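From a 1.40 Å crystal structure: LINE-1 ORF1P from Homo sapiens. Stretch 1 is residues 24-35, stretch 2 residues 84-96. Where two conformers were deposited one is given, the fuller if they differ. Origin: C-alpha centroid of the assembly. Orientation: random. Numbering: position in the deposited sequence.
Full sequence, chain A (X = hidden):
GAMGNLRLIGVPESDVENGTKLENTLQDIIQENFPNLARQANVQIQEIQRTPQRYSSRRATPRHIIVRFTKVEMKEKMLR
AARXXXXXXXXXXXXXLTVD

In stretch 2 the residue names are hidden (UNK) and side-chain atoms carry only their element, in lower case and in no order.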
# COMPACT_ATOMS: atom_id res chain seq x y z
N ASN A 24 -4.91 1.33 8.79
CA ASN A 24 -5.83 0.19 8.81
C ASN A 24 -5.95 -0.45 7.41
O ASN A 24 -6.03 -1.68 7.27
CB ASN A 24 -7.22 0.60 9.33
CG ASN A 24 -7.23 0.94 10.81
OD1 ASN A 24 -6.24 0.70 11.53
ND2 ASN A 24 -8.32 1.53 11.26
N THR A 25 -5.92 0.37 6.38
CA THR A 25 -5.95 -0.10 5.00
C THR A 25 -4.75 -0.99 4.71
O THR A 25 -4.89 -2.05 4.12
CB THR A 25 -5.98 1.09 4.02
OG1 THR A 25 -7.21 1.77 4.19
CG2 THR A 25 -5.83 0.65 2.53
N LEU A 26 -3.57 -0.59 5.12
CA LEU A 26 -2.39 -1.41 4.86
C LEU A 26 -2.48 -2.74 5.60
O LEU A 26 -2.17 -3.81 5.03
CB LEU A 26 -1.07 -0.67 5.20
CG LEU A 26 0.02 -0.67 4.13
CD1 LEU A 26 0.58 -2.04 3.83
CD2 LEU A 26 -0.50 -0.04 2.84
N GLN A 27 -2.92 -2.68 6.85
CA GLN A 27 -3.07 -3.92 7.59
C GLN A 27 -4.14 -4.81 6.95
O GLN A 27 -3.97 -6.02 6.88
CB GLN A 27 -3.33 -3.65 9.06
CG GLN A 27 -3.51 -4.92 9.91
CD GLN A 27 -2.25 -5.74 10.08
OE1 GLN A 27 -1.13 -5.25 9.80
NE2 GLN A 27 -2.41 -7.00 10.52
N ASP A 28 -5.20 -4.21 6.43
CA ASP A 28 -6.27 -4.95 5.73
C ASP A 28 -5.68 -5.64 4.48
O ASP A 28 -5.98 -6.80 4.21
CB ASP A 28 -7.47 -4.07 5.38
CG ASP A 28 -8.30 -3.69 6.60
OD1 ASP A 28 -8.13 -4.28 7.68
OD2 ASP A 28 -9.12 -2.76 6.43
N ILE A 29 -4.76 -4.96 3.80
CA ILE A 29 -4.17 -5.53 2.60
C ILE A 29 -3.29 -6.73 2.96
O ILE A 29 -3.35 -7.79 2.32
CB ILE A 29 -3.35 -4.48 1.78
CG1 ILE A 29 -4.36 -3.50 1.16
CG2 ILE A 29 -2.51 -5.14 0.71
CD1 ILE A 29 -3.67 -2.19 0.62
N ILE A 30 -2.54 -6.59 4.02
CA ILE A 30 -1.67 -7.68 4.44
C ILE A 30 -2.52 -8.90 4.87
O ILE A 30 -2.26 -10.05 4.50
CB ILE A 30 -0.74 -7.22 5.57
CG1 ILE A 30 0.23 -6.16 5.06
CG2 ILE A 30 -0.02 -8.41 6.18
CD1 ILE A 30 1.00 -5.45 6.15
N GLN A 31 -3.54 -8.65 5.66
CA GLN A 31 -4.39 -9.74 6.15
C GLN A 31 -5.21 -10.40 5.06
O GLN A 31 -5.45 -11.62 5.13
CB GLN A 31 -5.29 -9.23 7.27
CG GLN A 31 -4.49 -8.80 8.50
CD GLN A 31 -5.37 -8.32 9.69
OE1 GLN A 31 -4.79 -8.08 10.77
NE2 GLN A 31 -6.65 -8.19 9.52
N GLU A 32 -5.59 -9.63 4.04
CA GLU A 32 -6.39 -10.18 2.94
C GLU A 32 -5.59 -11.02 1.96
O GLU A 32 -6.18 -11.90 1.30
CB GLU A 32 -7.15 -9.05 2.24
CG GLU A 32 -8.18 -9.46 1.20
CD GLU A 32 -9.13 -8.32 0.77
OE1 GLU A 32 -9.26 -7.28 1.53
OE2 GLU A 32 -9.75 -8.47 -0.33
N ASN A 33 -4.28 -10.75 1.86
CA ASN A 33 -3.47 -11.31 0.80
C ASN A 33 -2.24 -12.10 1.18
O ASN A 33 -1.84 -13.00 0.43
CB ASN A 33 -2.98 -10.19 -0.13
CG ASN A 33 -4.15 -9.47 -0.80
OD1 ASN A 33 -4.70 -9.96 -1.80
ND2 ASN A 33 -4.53 -8.31 -0.25
N PHE A 34 -1.66 -11.80 2.34
CA PHE A 34 -0.31 -12.31 2.67
C PHE A 34 -0.32 -12.93 4.08
O PHE A 34 0.16 -12.32 5.06
CB PHE A 34 0.68 -11.18 2.62
CG PHE A 34 0.70 -10.44 1.31
CD1 PHE A 34 0.80 -11.14 0.11
CD2 PHE A 34 0.54 -9.06 1.26
CE1 PHE A 34 0.74 -10.47 -1.11
CE2 PHE A 34 0.51 -8.39 0.00
CZ PHE A 34 0.60 -9.09 -1.14
N PRO A 35 -0.92 -14.11 4.21
CA PRO A 35 -1.13 -14.69 5.55
C PRO A 35 0.13 -14.95 6.36
O PRO A 35 0.07 -14.91 7.59
CB PRO A 35 -1.94 -15.98 5.24
CG PRO A 35 -1.53 -16.35 3.78
CD PRO A 35 -1.46 -14.97 3.14
N UNK A 84 3.92 -12.56 -7.64
CA UNK A 84 3.72 -14.00 -7.77
C UNK A 84 2.26 -14.37 -7.54
O UNK A 84 1.70 -15.26 -8.20
o UNK A 84 6.77 -16.27 -5.56
c UNK A 84 4.68 -14.73 -6.80
o UNK A 84 6.66 -17.85 -7.05
c UNK A 84 4.92 -16.21 -7.15
c UNK A 84 6.21 -16.81 -6.55
N UNK A 85 1.62 -13.71 -6.59
CA UNK A 85 0.20 -13.99 -6.29
C UNK A 85 -0.68 -13.59 -7.47
O UNK A 85 -1.68 -14.27 -7.79
c UNK A 85 -1.67 -13.59 -4.57
c UNK A 85 -0.24 -13.25 -5.01
c UNK A 85 -3.37 -13.15 -2.73
c UNK A 85 -2.07 -12.77 -3.34
n UNK A 85 -3.26 -14.41 -1.97
N UNK A 86 -0.31 -12.48 -8.11
CA UNK A 86 -1.06 -11.98 -9.25
C UNK A 86 -2.09 -10.96 -8.81
O UNK A 86 -1.78 -9.77 -8.61
N UNK A 87 -3.31 -11.37 -8.66
CA UNK A 87 -4.38 -10.52 -8.22
C UNK A 87 -4.31 -10.32 -6.69
O UNK A 87 -4.32 -11.28 -5.91
c UNK A 87 -5.69 -11.17 -8.60
n UNK A 87 -9.50 -10.42 -8.42
c UNK A 87 -10.14 -9.49 -9.12
n UNK A 87 -11.27 -9.04 -8.67
c UNK A 87 -6.93 -10.37 -8.22
c UNK A 87 -8.23 -11.07 -8.78
n UNK A 87 -9.65 -8.96 -10.24
N UNK A 88 -4.20 -9.04 -6.31
CA UNK A 88 -4.12 -8.61 -4.92
C UNK A 88 -5.32 -7.74 -4.66
O UNK A 88 -5.64 -6.92 -5.51
c UNK A 88 -2.84 -7.80 -4.69
c UNK A 88 -1.54 -8.66 -5.03
c UNK A 88 -2.74 -7.30 -3.24
N UNK A 89 -6.04 -7.97 -3.56
CA UNK A 89 -7.32 -7.30 -3.35
C UNK A 89 -7.43 -6.54 -2.04
O UNK A 89 -6.74 -6.83 -1.06
c UNK A 89 -8.55 -8.92 -4.88
c UNK A 89 -8.50 -8.25 -3.51
o UNK A 89 -8.37 -9.26 -2.55
N UNK A 90 -8.31 -5.55 -2.03
CA UNK A 90 -8.65 -4.78 -0.86
C UNK A 90 -10.17 -4.76 -0.88
O UNK A 90 -10.76 -4.24 -1.83
c UNK A 90 -8.12 -1.02 -0.04
c UNK A 90 -8.27 -2.97 1.63
c UNK A 90 -8.61 -2.48 0.22
c UNK A 90 -8.07 -3.38 -0.91
N UNK A 91 -10.79 -5.37 0.13
CA UNK A 91 -12.25 -5.62 0.15
C UNK A 91 -12.76 -6.24 -1.17
O UNK A 91 -13.83 -5.87 -1.70
c UNK A 91 -12.51 -3.58 1.73
c UNK A 91 -12.37 -4.41 2.97
n UNK A 91 -11.21 -4.58 5.22
c UNK A 91 -13.03 -4.36 0.51
c UNK A 91 -11.47 -3.73 4.02
N UNK A 92 -11.99 -7.19 -1.67
CA UNK A 92 -12.35 -7.96 -2.86
C UNK A 92 -12.15 -7.22 -4.18
O UNK A 92 -12.43 -7.78 -5.24
N UNK A 93 -11.66 -5.98 -4.13
CA UNK A 93 -11.39 -5.19 -5.35
C UNK A 93 -9.89 -5.17 -5.63
O UNK A 93 -9.10 -5.07 -4.69
c UNK A 93 -13.29 -3.58 -4.91
c UNK A 93 -11.85 -3.76 -5.20
c UNK A 93 -14.17 -3.86 -6.09
n UNK A 93 -16.25 -4.04 -4.73
c UNK A 93 -15.59 -3.33 -5.85
N UNK A 94 -9.49 -5.29 -6.90
CA UNK A 94 -8.06 -5.35 -7.22
C UNK A 94 -7.31 -4.06 -6.91
O UNK A 94 -7.77 -2.95 -7.22
c UNK A 94 -10.34 -5.47 -8.10
c UNK A 94 -9.37 -5.29 -9.26
c UNK A 94 -8.03 -5.73 -8.73
N UNK A 95 -6.12 -4.22 -6.31
CA UNK A 95 -5.18 -3.16 -6.13
C UNK A 95 -3.84 -3.59 -6.70
O UNK A 95 -3.66 -4.78 -6.96
c UNK A 95 -6.38 -2.03 -4.21
c UNK A 95 -4.72 -3.90 -3.75
c UNK A 95 -4.21 -3.53 -2.41
c UNK A 95 -5.04 -2.70 -4.64
N UNK A 96 -2.89 -2.66 -6.86
CA UNK A 96 -1.56 -3.02 -7.30
C UNK A 96 -0.49 -2.47 -6.37
O UNK A 96 -0.64 -1.37 -5.84
n UNK A 96 -0.19 -3.45 -11.38
n UNK A 96 1.98 -3.03 -11.94
c UNK A 96 0.73 -2.60 -11.80
c UNK A 96 -2.06 -3.44 -9.76
c UNK A 96 -1.32 -2.56 -8.73
n UNK A 96 0.44 -1.33 -12.07
c UNK A 96 -1.60 -3.14 -11.17
O HOH W 1 -9.80 -6.42 4.02
O HOH W 2 -5.97 -14.37 -1.03
O HOH W 3 -2.18 -15.71 -0.11
O HOH W 4 -6.92 -11.61 -2.15

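Position 84 carries three carbons, the third bearing two oxygens: a carboxylate on a two-carbon stem, so Glu84. It lies in the last helical turn, exposed and clear of stretch 1. Position 85 has four carbons in a row ending in nitrogen, which is Lys85. Its CA-to-CB bond points toward stretch 1, and the extended chain brings NZ to 3.1 Å from Asn33 O, a hydrogen bond to a carbonyl near the helix end; its CD lies 4.3 Å from Phe34 CE1.

Position 86 has no side-chain atoms. With phi 94° and psi -98°, a CB would be jammed against the carbonyl O of the residue before, so Gly86 suits this exit from the helix. At 87, three carbons, a nitrogen and a carbon holding two more nitrogens form a guanidinium; Arg87 extends into exposed surroundings.

Position 88 shows one carbon carrying two others, the branched side chain of Val88. It is buried, with CG1 4.3 Å from Phe34 CZ and 3.6 Å from Asn33 CG. Position 89 has one carbon bearing an oxygen and a carbon, hence Thr89. The hydroxyl OG1 donates to Glu32 OE2 at 2.7 Å, while a water bridges it to Asn33 OD1.

Position 90 has four carbons forked at the second: Leu90. CD1 lies 4.0 Å from Ile29 CG1 and CD2 3.8 Å from Thr25 CG2, so the leucine packs against apolar carbons of the helix. Position 91, again four carbons and a terminal nitrogen, is Lys91; its NZ forms a salt bridge with Asp28 OD2 at 3.0 Å, though the hydrogen bond within it is weak.

Position 92 lacks a side chain, and its phi of 77° favours Gly92 in the type I' turn. Position 93, four carbons and a nitrogen, is Lys93, whose end leads away into exposed surroundings. At 94 three carbons close a ring onto the backbone nitrogen, giving Pro94, out of reach. Position 95 forks at its first carbon, with one arm two carbons long: Ile95, buried, its CD1 3.4 Å from Ile29 CD1. Position 96 repeats the guanidinium pattern, so Arg96, exposed and remote from stretch 1.

The contact joins an apolar patch to precise polar clamps. Asn33 pairs with the strand backbone, OD1 accepting from Thr89 N at 3.0 Å and ND2 donating to Thr89 O at 2.8 Å. Glu32 holds the turn: OE1 accepts from Lys91 N at 2.8 Å and OE2 from Gly92 N at 2.9 Å.

Stretch 2, residues 84-96: EKGRVTLKGKPIR
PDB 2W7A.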